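Local coordinates for protein 2-oxoglutarate carboxylase small subunit (Hydrogenobacter thermophilus, PDB 7KCT) that belongs to the biotin carboxylase family of ATP-grasp proteins and binds adenosine-5'-diphosphate, bicarbonate and magnesium, at residues Y161-K166 and L205-Y210; E234-I239 and G442-R447. One frame throughout, in Å; residues are numbered along the deposited sequence.

Contact 1. Residues Y161-K166 and L205-Y210; sequences YPVLLK and LLLEKY. With ADP (adenosine-5'-diphosphate), chain C.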
ATOM      1  N   TYR A 161      19.002 -41.989  11.035  1.00 43.22           N
ATOM      2  CA  TYR A 161      18.489 -40.943  11.913  1.00 42.16           C
ATOM      3  C   TYR A 161      19.344 -39.678  11.793  1.00 44.82           C
ATOM      4  O   TYR A 161      20.538 -39.740  11.447  1.00 40.95           O
ATOM      5  CB  TYR A 161      18.448 -41.414  13.361  1.00 41.24           C
ATOM      6  CG  TYR A 161      17.423 -42.498  13.625  1.00 41.52           C
ATOM      7  CD1 TYR A 161      17.698 -43.826  13.305  1.00 49.39           C
ATOM      8  CD2 TYR A 161      16.185 -42.208  14.172  1.00 44.25           C
ATOM      9  CE1 TYR A 161      16.763 -44.840  13.548  1.00 46.37           C
ATOM     10  CE2 TYR A 161      15.241 -43.212  14.399  1.00 47.89           C
ATOM     11  CZ  TYR A 161      15.548 -44.522  14.089  1.00 46.75           C
ATOM     12  OH  TYR A 161      14.624 -45.500  14.309  1.00 40.54           O
ATOM     13  N   PRO A 162      18.752 -38.497  12.045  1.00 40.50           N
ATOM     14  CA  PRO A 162      17.335 -38.312  12.408  1.00 42.44           C
ATOM     15  C   PRO A 162      16.363 -38.446  11.222  1.00 34.42           C
ATOM     16  O   PRO A 162      16.782 -38.250  10.096  1.00 35.27           O
ATOM     17  CB  PRO A 162      17.306 -36.891  12.974  1.00 35.99           C
ATOM     18  CG  PRO A 162      18.412 -36.167  12.240  1.00 39.37           C
ATOM     19  CD  PRO A 162      19.508 -37.227  12.056  1.00 38.11           C
ATOM     20  N   VAL A 163      15.110 -38.803  11.492  1.00 36.21           N
ATOM     21  CA  VAL A 163      14.073 -38.893  10.471  1.00 39.46           C
ATOM     22  C   VAL A 163      12.843 -38.148  10.975  1.00 43.60           C
ATOM     23  O   VAL A 163      12.738 -37.799  12.155  1.00 41.16           O
ATOM     24  CB  VAL A 163      13.682 -40.347  10.124  1.00 35.59           C
ATOM     25  CG1 VAL A 163      14.880 -41.137   9.675  1.00 44.51           C
ATOM     26  CG2 VAL A 163      12.984 -41.024  11.299  1.00 39.15           C
ATOM     27  N   LEU A 164      11.897 -37.944  10.059  1.00 36.17           N
ATOM     28  CA  LEU A 164      10.663 -37.203  10.299  1.00 37.10           C
ATOM     29  C   LEU A 164       9.473 -38.054   9.864  1.00 43.19           C
ATOM     30  O   LEU A 164       9.432 -38.530   8.726  1.00 39.13           O
ATOM     31  CB  LEU A 164      10.674 -35.899   9.510  1.00 43.35           C
ATOM     32  CG  LEU A 164       9.667 -34.812   9.834  1.00 45.55           C
ATOM     33  CD1 LEU A 164       9.895 -34.343  11.245  1.00 48.34           C
ATOM     34  CD2 LEU A 164       9.898 -33.720   8.889  1.00 39.13           C
ATOM     35  N   LEU A 165       8.522 -38.268  10.766  1.00 35.85           N
ATOM     36  CA  LEU A 165       7.221 -38.780  10.380  1.00 38.68           C
ATOM     37  C   LEU A 165       6.296 -37.626   9.957  1.00 47.45           C
ATOM     38  O   LEU A 165       6.323 -36.533  10.540  1.00 37.65           O
ATOM     39  CB  LEU A 165       6.617 -39.565  11.533  1.00 35.52           C
ATOM     40  CG  LEU A 165       7.395 -40.750  12.069  1.00 43.48           C
ATOM     41  CD1 LEU A 165       6.726 -41.197  13.351  1.00 47.89           C
ATOM     42  CD2 LEU A 165       7.401 -41.843  11.006  1.00 48.95           C
ATOM     43  N   LYS A 166       5.504 -37.862   8.913  1.00 44.11           N
ATOM     44  CA  LYS A 166       4.549 -36.872   8.418  1.00 40.49           C
ATOM     45  C   LYS A 166       3.246 -37.560   8.032  1.00 50.05           C
ATOM     46  O   LYS A 166       3.263 -38.655   7.454  1.00 42.23           O
ATOM     47  CB  LYS A 166       5.098 -36.141   7.206  1.00 36.64           C
ATOM     48  CG  LYS A 166       6.477 -35.572   7.432  1.00 45.32           C
ATOM     49  CD  LYS A 166       7.155 -35.006   6.189  1.00 38.85           C
ATOM     50  CE  LYS A 166       6.560 -33.705   5.731  1.00 41.48           C
ATOM     51  NZ  LYS A 166       7.400 -32.995   4.714  1.00 32.30           N
ATOM     52  N   LEU A 205       1.011 -42.421   7.492  1.00 45.45           N
ATOM     53  CA  LEU A 205       2.234 -41.656   7.666  1.00 51.94           C
ATOM     54  C   LEU A 205       3.251 -42.046   6.598  1.00 48.71           C
ATOM     55  O   LEU A 205       3.232 -43.164   6.081  1.00 45.26           O
ATOM     56  CB  LEU A 205       2.830 -41.891   9.059  1.00 53.60           C
ATOM     57  CG  LEU A 205       1.862 -41.712  10.238  1.00 52.68           C
ATOM     58  CD1 LEU A 205       2.501 -42.170  11.536  1.00 54.10           C
ATOM     59  CD2 LEU A 205       1.419 -40.306  10.350  1.00 49.89           C
ATOM     60  N   LEU A 206       4.094 -41.089   6.229  1.00 41.99           N
ATOM     61  CA  LEU A 206       5.329 -41.354   5.520  1.00 44.03           C
ATOM     62  C   LEU A 206       6.503 -40.984   6.426  1.00 44.05           C
ATOM     63  O   LEU A 206       6.360 -40.278   7.436  1.00 35.69           O
ATOM     64  CB  LEU A 206       5.384 -40.590   4.193  1.00 39.17           C
ATOM     65  CG  LEU A 206       5.450 -39.063   4.162  1.00 44.56           C
ATOM     66  CD1 LEU A 206       6.865 -38.603   4.515  1.00 47.81           C
ATOM     67  CD2 LEU A 206       5.065 -38.534   2.814  1.00 40.84           C
ATOM     68  N   LEU A 207       7.678 -41.426   6.018  1.00 41.53           N
ATOM     69  CA  LEU A 207       8.908 -41.180   6.750  1.00 36.28           C
ATOM     70  C   LEU A 207       9.897 -40.574   5.785  1.00 38.81           C
ATOM     71  O   LEU A 207      10.028 -41.066   4.662  1.00 44.68           O
ATOM     72  CB  LEU A 207       9.450 -42.484   7.339  1.00 43.53           C
ATOM     73  CG  LEU A 207      10.662 -42.434   8.268  1.00 46.52           C
ATOM     74  CD1 LEU A 207      10.791 -43.780   9.009  1.00 46.82           C
ATOM     75  CD2 LEU A 207      11.898 -42.151   7.501  1.00 43.67           C
ATOM     76  N   GLU A 208      10.580 -39.504   6.198  1.00 27.43           N
ATOM     77  CA  GLU A 208      11.676 -39.002   5.404  1.00 37.70           C
ATOM     78  C   GLU A 208      12.843 -38.562   6.283  1.00 34.37           C
ATOM     79  O   GLU A 208      12.734 -38.451   7.494  1.00 37.50           O
ATOM     80  CB  GLU A 208      11.221 -37.858   4.472  1.00 43.51           C
ATOM     81  CG  GLU A 208      10.500 -36.693   5.101  1.00 43.18           C
ATOM     82  CD  GLU A 208      10.013 -35.670   4.041  1.00 49.22           C
ATOM     83  OE1 GLU A 208       9.504 -36.094   2.975  1.00 48.14           O
ATOM     84  OE2 GLU A 208      10.109 -34.445   4.272  1.00 44.66           O
ATOM     85  N   LYS A 209      13.983 -38.389   5.634  1.00 36.37           N
ATOM     86  CA  LYS A 209      15.181 -37.921   6.303  1.00 39.13           C
ATOM     87  C   LYS A 209      14.880 -36.573   6.929  1.00 41.53           C
ATOM     88  O   LYS A 209      14.347 -35.676   6.266  1.00 34.34           O
ATOM     89  CB  LYS A 209      16.313 -37.794   5.296  1.00 34.52           C
ATOM     90  CG  LYS A 209      17.614 -37.261   5.850  1.00 41.86           C
ATOM     91  CD  LYS A 209      18.213 -38.230   6.838  1.00 43.24           C
ATOM     92  CE  LYS A 209      19.078 -37.505   7.854  1.00 51.71           C
ATOM     93  NZ  LYS A 209      19.323 -38.357   9.035  1.00 49.34           N
ATOM     94  N   TYR A 210      15.166 -36.438   8.211  1.00 36.83           N
ATOM     95  CA  TYR A 210      15.079 -35.113   8.804  1.00 36.89           C
ATOM     96  C   TYR A 210      16.296 -34.296   8.394  1.00 36.80           C
ATOM     97  O   TYR A 210      17.433 -34.640   8.755  1.00 41.73           O
ATOM     98  CB  TYR A 210      14.987 -35.168  10.313  1.00 34.64           C
ATOM     99  CG  TYR A 210      14.904 -33.765  10.865  1.00 39.50           C
ATOM    100  CD1 TYR A 210      13.733 -33.000  10.715  1.00 40.55           C
ATOM    101  CD2 TYR A 210      15.998 -33.175  11.490  1.00 40.98           C
ATOM    102  CE1 TYR A 210      13.644 -31.688  11.225  1.00 40.47           C
ATOM    103  CE2 TYR A 210      15.922 -31.872  12.009  1.00 44.59           C
ATOM    104  CZ  TYR A 210      14.745 -31.135  11.872  1.00 46.66           C
ATOM    105  OH  TYR A 210      14.728 -29.855  12.384  1.00 43.89           O
TER
HETATM  106  PB  ADP C 501       2.284 -29.009   5.933  1.00 42.35           P
HETATM  107  O1B ADP C 501       1.621 -29.090   7.263  1.00 48.07           O
HETATM  108  O2B ADP C 501       2.916 -27.787   5.317  1.00 36.11           O
HETATM  109  O3B ADP C 501       1.681 -29.912   4.874  1.00 55.96           O
HETATM  110  PA  ADP C 501       4.880 -29.713   5.116  1.00 40.42           P
HETATM  111  O1A ADP C 501       5.096 -28.584   4.174  1.00 34.39           O
HETATM  112  O2A ADP C 501       5.447 -31.068   4.721  1.00 45.82           O
HETATM  113  O3A ADP C 501       3.787 -30.015   6.195  1.00 43.42           O
HETATM  114  O5' ADP C 501       6.338 -29.294   6.221  1.00 42.27           O
HETATM  115  C5' ADP C 501       5.969 -28.538   7.431  1.00 44.81           C
HETATM  116  C4' ADP C 501       7.218 -27.844   7.803  1.00 37.70           C
HETATM  117  O4' ADP C 501       7.968 -28.863   8.504  1.00 37.83           O
HETATM  118  C3' ADP C 501       8.018 -27.417   6.630  1.00 41.56           C
HETATM  119  O3' ADP C 501       7.795 -26.031   6.347  1.00 43.70           O
HETATM  120  C2' ADP C 501       9.405 -27.523   7.259  1.00 40.95           C
HETATM  121  O2' ADP C 501       9.646 -26.455   8.253  1.00 40.73           O
HETATM  122  C1' ADP C 501       9.330 -28.769   8.093  1.00 36.34           C
HETATM  123  N9  ADP C 501       9.738 -29.968   7.322  1.00 38.19           N
HETATM  124  C8  ADP C 501       8.999 -30.743   6.418  1.00 33.33           C
HETATM  125  N7  ADP C 501       9.735 -31.783   5.946  1.00 38.58           N
HETATM  126  C5  ADP C 501      10.989 -31.640   6.542  1.00 41.28           C
HETATM  127  C6  ADP C 501      12.184 -32.399   6.453  1.00 40.53           C
HETATM  128  N6  ADP C 501      12.235 -33.489   5.642  1.00 34.82           N
HETATM  129  N1  ADP C 501      13.303 -32.029   7.126  1.00 32.15           N
HETATM  130  C2  ADP C 501      13.149 -30.937   7.915  1.00 38.26           C
HETATM  131  N3  ADP C 501      12.088 -30.135   8.110  1.00 33.62           N
HETATM  132  C4  ADP C 501      11.001 -30.525   7.396  1.00 37.64           C
HETATM  133  O   HOH W   1       7.141 -34.499   2.531  1.00 40.81           O
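K166 and E208 meet across two antiparallel strands, beside the adenine of a bound adenosine-5'-diphosphate. The lysine starts with CG anti to its carbonyl carbon (chi1 -52°). Its CB lies 4.1 Å from CD1 of L206, CD passes both that methyl and the carboxylate of E208, and a bend at chi3 (73°) swings CE and NZ to the nucleotide. There NZ donates to O2A of the α-phosphate at 2.7 Å and to N7 of the adenine, bonds a water that also donates to E208 OE1, and forms a salt bridge with E208 OE2, 3.1 Å away and above the carboxylate plane. A long, flexible amine suits a place where phosphate, base and carboxylate must be joined. The same OE2 accepts from adenine N6 at 2.7 Å in a nearly straight bond (173°). OE2 thus serves both the amino group and the lysine, whose positive charge it would be expected to offset; K128 pairs with the glutamate's other oxygen. The carbonyl of K209 takes a second bond from N6. L164 CD2 lies 3.3 Å from adenine C5, and Y210 CE1 approaches C2. Between the strands, paired backbone bonds join L164 to E208 and K166 to L206, while L165 and L207 lie on the opposite face from L164 and K166, and L207 CD2 packs on V163 CB at 3.6 Å. Just before strand 163-167, P162 follows a cis peptide bond, and its O accepts from both K209 NZ (2.8 Å) and Y210 N. Proline ring atom CG also rests at the edge of the Y210 ring, 3.9 Å from CD2. Strand 163-167 is the middle of a three-stranded antiparallel sheet, flanked by 176-179 and 205-209; it supplies part of the adenine pocket, as in ATP-grasp proteins.

Contact 2. Residues E234-I239 and G442-R447; sequences ERDCSI and GKFTTR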
ATOM      1  N   GLU A 234      10.719 -17.664  -6.185  1.00 31.33           N
ATOM      2  CA  GLU A 234      10.577 -18.371  -4.932  1.00 28.62           C
ATOM      3  C   GLU A 234      10.396 -17.409  -3.759  1.00 29.09           C
ATOM      4  O   GLU A 234      10.547 -16.194  -3.872  1.00 32.32           O
ATOM      5  CB  GLU A 234      11.783 -19.300  -4.710  1.00 38.82           C
ATOM      6  CG  GLU A 234      13.002 -18.704  -4.074  1.00 37.93           C
ATOM      7  CD  GLU A 234      13.711 -17.703  -4.923  1.00 34.18           C
ATOM      8  OE1 GLU A 234      14.721 -17.192  -4.411  1.00 41.42           O
ATOM      9  OE2 GLU A 234      13.285 -17.401  -6.064  1.00 36.02           O
ATOM     10  N   ARG A 235      10.004 -17.996  -2.643  1.00 33.19           N
ATOM     11  CA  ARG A 235       9.877 -17.303  -1.376  1.00 36.97           C
ATOM     12  C   ARG A 235      10.557 -18.141  -0.313  1.00 29.56           C
ATOM     13  O   ARG A 235      10.485 -19.372  -0.333  1.00 36.25           O
ATOM     14  CB  ARG A 235       8.420 -17.115  -0.995  1.00 30.39           C
ATOM     15  CG  ARG A 235       7.565 -16.488  -2.087  1.00 33.98           C
ATOM     16  CD  ARG A 235       6.107 -16.396  -1.565  1.00 28.21           C
ATOM     17  NE  ARG A 235       5.310 -17.623  -1.716  1.00 34.18           N
ATOM     18  CZ  ARG A 235       4.478 -17.894  -2.734  1.00 28.90           C
ATOM     19  NH1 ARG A 235       4.322 -17.052  -3.740  1.00 27.18           N
ATOM     20  NH2 ARG A 235       3.767 -19.015  -2.715  1.00 34.45           N
ATOM     21  N   ASP A 236      11.159 -17.469   0.651  1.00 34.26           N
ATOM     22  CA  ASP A 236      11.697 -18.119   1.845  1.00 30.06           C
ATOM     23  C   ASP A 236      10.722 -17.948   3.007  1.00 32.01           C
ATOM     24  O   ASP A 236      10.499 -16.830   3.484  1.00 29.79           O
ATOM     25  CB  ASP A 236      13.062 -17.525   2.171  1.00 32.85           C
ATOM     26  CG  ASP A 236      13.761 -18.267   3.292  1.00 35.56           C
ATOM     27  OD1 ASP A 236      13.059 -18.866   4.135  1.00 36.41           O
ATOM     28  OD2 ASP A 236      15.011 -18.224   3.338  1.00 40.50           O
ATOM     29  N   CYS A 237      10.161 -19.048   3.471  1.00 25.37           N
ATOM     30  CA  CYS A 237       9.175 -19.066   4.534  1.00 32.31           C
ATOM     31  C   CYS A 237       9.684 -19.854   5.741  1.00 28.31           C
ATOM     32  O   CYS A 237       8.915 -20.510   6.436  1.00 33.80           O
ATOM     33  CB  CYS A 237       7.854 -19.630   4.008  1.00 34.86           C
ATOM     34  SG  CYS A 237       7.349 -18.854   2.432  1.00 40.45           S
ATOM     35  N   SER A 238      10.980 -19.729   6.058  1.00 34.08           N
ATOM     36  CA  SER A 238      11.575 -20.572   7.100  1.00 25.68           C
ATOM     37  C   SER A 238      11.106 -20.206   8.499  1.00 31.01           C
ATOM     38  O   SER A 238      10.931 -21.093   9.343  1.00 31.87           O
ATOM     39  CB  SER A 238      13.101 -20.499   7.035  1.00 31.68           C
ATOM     40  OG  SER A 238      13.530 -20.939   5.773  1.00 33.56           O
ATOM     41  N   ILE A 239      10.896 -18.921   8.781  1.00 34.79           N
ATOM     42  CA  ILE A 239      10.527 -18.524  10.144  1.00 34.72           C
ATOM     43  C   ILE A 239       9.130 -19.032  10.475  1.00 33.90           C
ATOM     44  O   ILE A 239       8.130 -18.526   9.945  1.00 33.22           O
ATOM     45  CB  ILE A 239      10.629 -17.008  10.339  1.00 33.30           C
ATOM     46  CG1 ILE A 239      12.092 -16.619  10.103  1.00 37.46           C
ATOM     47  CG2 ILE A 239      10.201 -16.659  11.734  1.00 36.06           C
ATOM     48  CD1 ILE A 239      12.437 -15.172  10.123  1.00 41.59           C
ATOM     49  N   GLY A 442      20.408 -12.229   7.008  1.00 47.64           N
ATOM     50  CA  GLY A 442      19.976 -13.349   6.194  1.00 43.40           C
ATOM     51  C   GLY A 442      20.068 -14.714   6.815  1.00 45.50           C
ATOM     52  O   GLY A 442      19.663 -15.694   6.158  1.00 50.49           O
ATOM     53  N   LYS A 443      20.579 -14.802   8.053  1.00 50.67           N
ATOM     54  CA  LYS A 443      20.888 -16.068   8.698  1.00 46.33           C
ATOM     55  C   LYS A 443      19.693 -16.538   9.529  1.00 54.50           C
ATOM     56  O   LYS A 443      19.599 -16.312  10.739  1.00 53.14           O
ATOM     57  CB  LYS A 443      22.176 -15.908   9.502  1.00 52.40           C
ATOM     58  CG  LYS A 443      23.303 -15.153   8.714  1.00 57.46           C
ATOM     59  CD  LYS A 443      24.483 -14.776   9.654  1.00 61.09           C
ATOM     60  CE  LYS A 443      25.815 -14.508   8.847  1.00 70.09           C
ATOM     61  NZ  LYS A 443      25.659 -13.618   7.614  1.00 68.26           N
ATOM     62  N   PHE A 444      18.750 -17.204   8.857  1.00 43.97           N
ATOM     63  CA  PHE A 444      17.643 -17.834   9.552  1.00 40.42           C
ATOM     64  C   PHE A 444      17.325 -19.175   8.926  1.00 36.10           C
ATOM     65  O   PHE A 444      17.377 -19.324   7.701  1.00 38.12           O
ATOM     66  CB  PHE A 444      16.373 -16.933   9.569  1.00 38.35           C
ATOM     67  CG  PHE A 444      16.074 -16.247   8.264  1.00 37.02           C
ATOM     68  CD1 PHE A 444      16.615 -15.006   7.995  1.00 38.61           C
ATOM     69  CD2 PHE A 444      15.270 -16.844   7.302  1.00 40.86           C
ATOM     70  CE1 PHE A 444      16.349 -14.351   6.804  1.00 40.04           C
ATOM     71  CE2 PHE A 444      14.988 -16.181   6.090  1.00 40.14           C
ATOM     72  CZ  PHE A 444      15.538 -14.952   5.840  1.00 40.12           C
ATOM     73  N   THR A 445      16.933 -20.115   9.781  1.00 30.30           N
ATOM     74  CA  THR A 445      16.458 -21.434   9.404  1.00 36.59           C
ATOM     75  C   THR A 445      15.094 -21.667  10.043  1.00 30.70           C
ATOM     76  O   THR A 445      14.568 -20.821  10.772  1.00 33.24           O
ATOM     77  CB  THR A 445      17.430 -22.545   9.853  1.00 30.99           C
ATOM     78  OG1 THR A 445      17.248 -22.794  11.248  1.00 37.34           O
ATOM     79  CG2 THR A 445      18.863 -22.204   9.553  1.00 35.73           C
ATOM     80  N   THR A 446      14.515 -22.837   9.799  1.00 31.03           N
ATOM     81  CA  THR A 446      13.212 -23.131  10.405  1.00 30.70           C
ATOM     82  C   THR A 446      13.265 -23.253  11.914  1.00 34.03           C
ATOM     83  O   THR A 446      12.203 -23.202  12.557  1.00 33.21           O
ATOM     84  CB  THR A 446      12.634 -24.426   9.831  1.00 37.74           C
ATOM     85  OG1 THR A 446      13.536 -25.508  10.102  1.00 34.88           O
ATOM     86  CG2 THR A 446      12.483 -24.259   8.333  1.00 33.53           C
ATOM     87  N   ARG A 447      14.470 -23.383  12.481  1.00 34.52           N
ATOM     88  CA  ARG A 447      14.740 -23.423  13.914  1.00 40.30           C
ATOM     89  C   ARG A 447      14.870 -22.018  14.506  1.00 41.83           C
ATOM     90  O   ARG A 447      15.078 -21.876  15.718  1.00 37.80           O
ATOM     91  CB  ARG A 447      16.057 -24.193  14.174  1.00 42.93           C
ATOM     92  CG  ARG A 447      16.213 -25.539  13.417  1.00 44.81           C
ATOM     93  CD  ARG A 447      15.007 -26.469  13.599  1.00 35.26           C
ATOM     94  NE  ARG A 447      14.661 -26.685  15.001  1.00 53.02           N
ATOM     95  CZ  ARG A 447      15.159 -27.649  15.772  1.00 60.96           C
ATOM     96  NH1 ARG A 447      16.044 -28.507  15.283  1.00 58.13           N
ATOM     97  NH2 ARG A 447      14.768 -27.740  17.039  1.00 57.47           N
TER
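This is van der Waals packing between the ATP-grasp region and the biotin carboxylase C-terminal region: D236, S238 and I239, in and around the end of strand 229-236, receive F444 and T446 from a loop of the latter. The phenyl ring of F444 is the main piece. Its CG sits between the backbone N and the carbonyl carbon (chi1 43°), which sets CE2 against the carboxylate of D236. I239 CD1 lies over one face, 4.2 Å from CG, and S238 CB comes to the edge. D236 and F444 meet tip to tip, OD2 being 3.4 Å from CE2, with carboxylate and ring planes 51° apart. OD1 lies at the ring edge, in its plane, and the carboxylate's charge is probably tolerated here because K215 forms a salt bridge with OD2. OD1 is also gripped twice, by S238 N at 3.0 Å, nearly along its C-O axis, and by S238 OG at 2.7 Å, on its syn side. The first bond closes an Asx turn, a task for which the short aspartate is well suited, and serine adds the second without adding bulk. Beyond it, T446 CA makes a CA-H...O contact of 3.2 Å with S238 O, and T446 CG2 lies against the same oxygen. T445 OG1 accepts from R447 N at 3.1 Å, a capping bond just ahead of the turn into helix 448-451, while G442, with positive phi, ends helix 437-441 in a Schellman motif. The loop between these two helices therefore packs against the end of strand 229-236, with strand 215-223 alongside, where K215 also bonds F444 O, and strand 244-250 touching F444 through I249.

Both contacts are largely buried, yet they differ in chemistry and in what they join. Contact 1 unites two neighbouring strands of one small sheet within the ATP-grasp region, through backbone bonds and a charged pair that grips adenosine-5'-diphosphate. Contact 2 brings together segments 203 residues apart, from the ATP-grasp and C-terminal regions, and relies on a ring, a carboxylate, methyls and a CA-H...O contact, while its hydrogen bonds and salt bridges lie within one segment or run to residues outside both. Their centres are 20 Å apart, and they meet where Y210 OH packs 3.5 Å from R447 NH1. T446 belongs to the same adenosine-5'-diphosphate pocket as L164, K166, E208, K209 and Y210, so both contacts line one site.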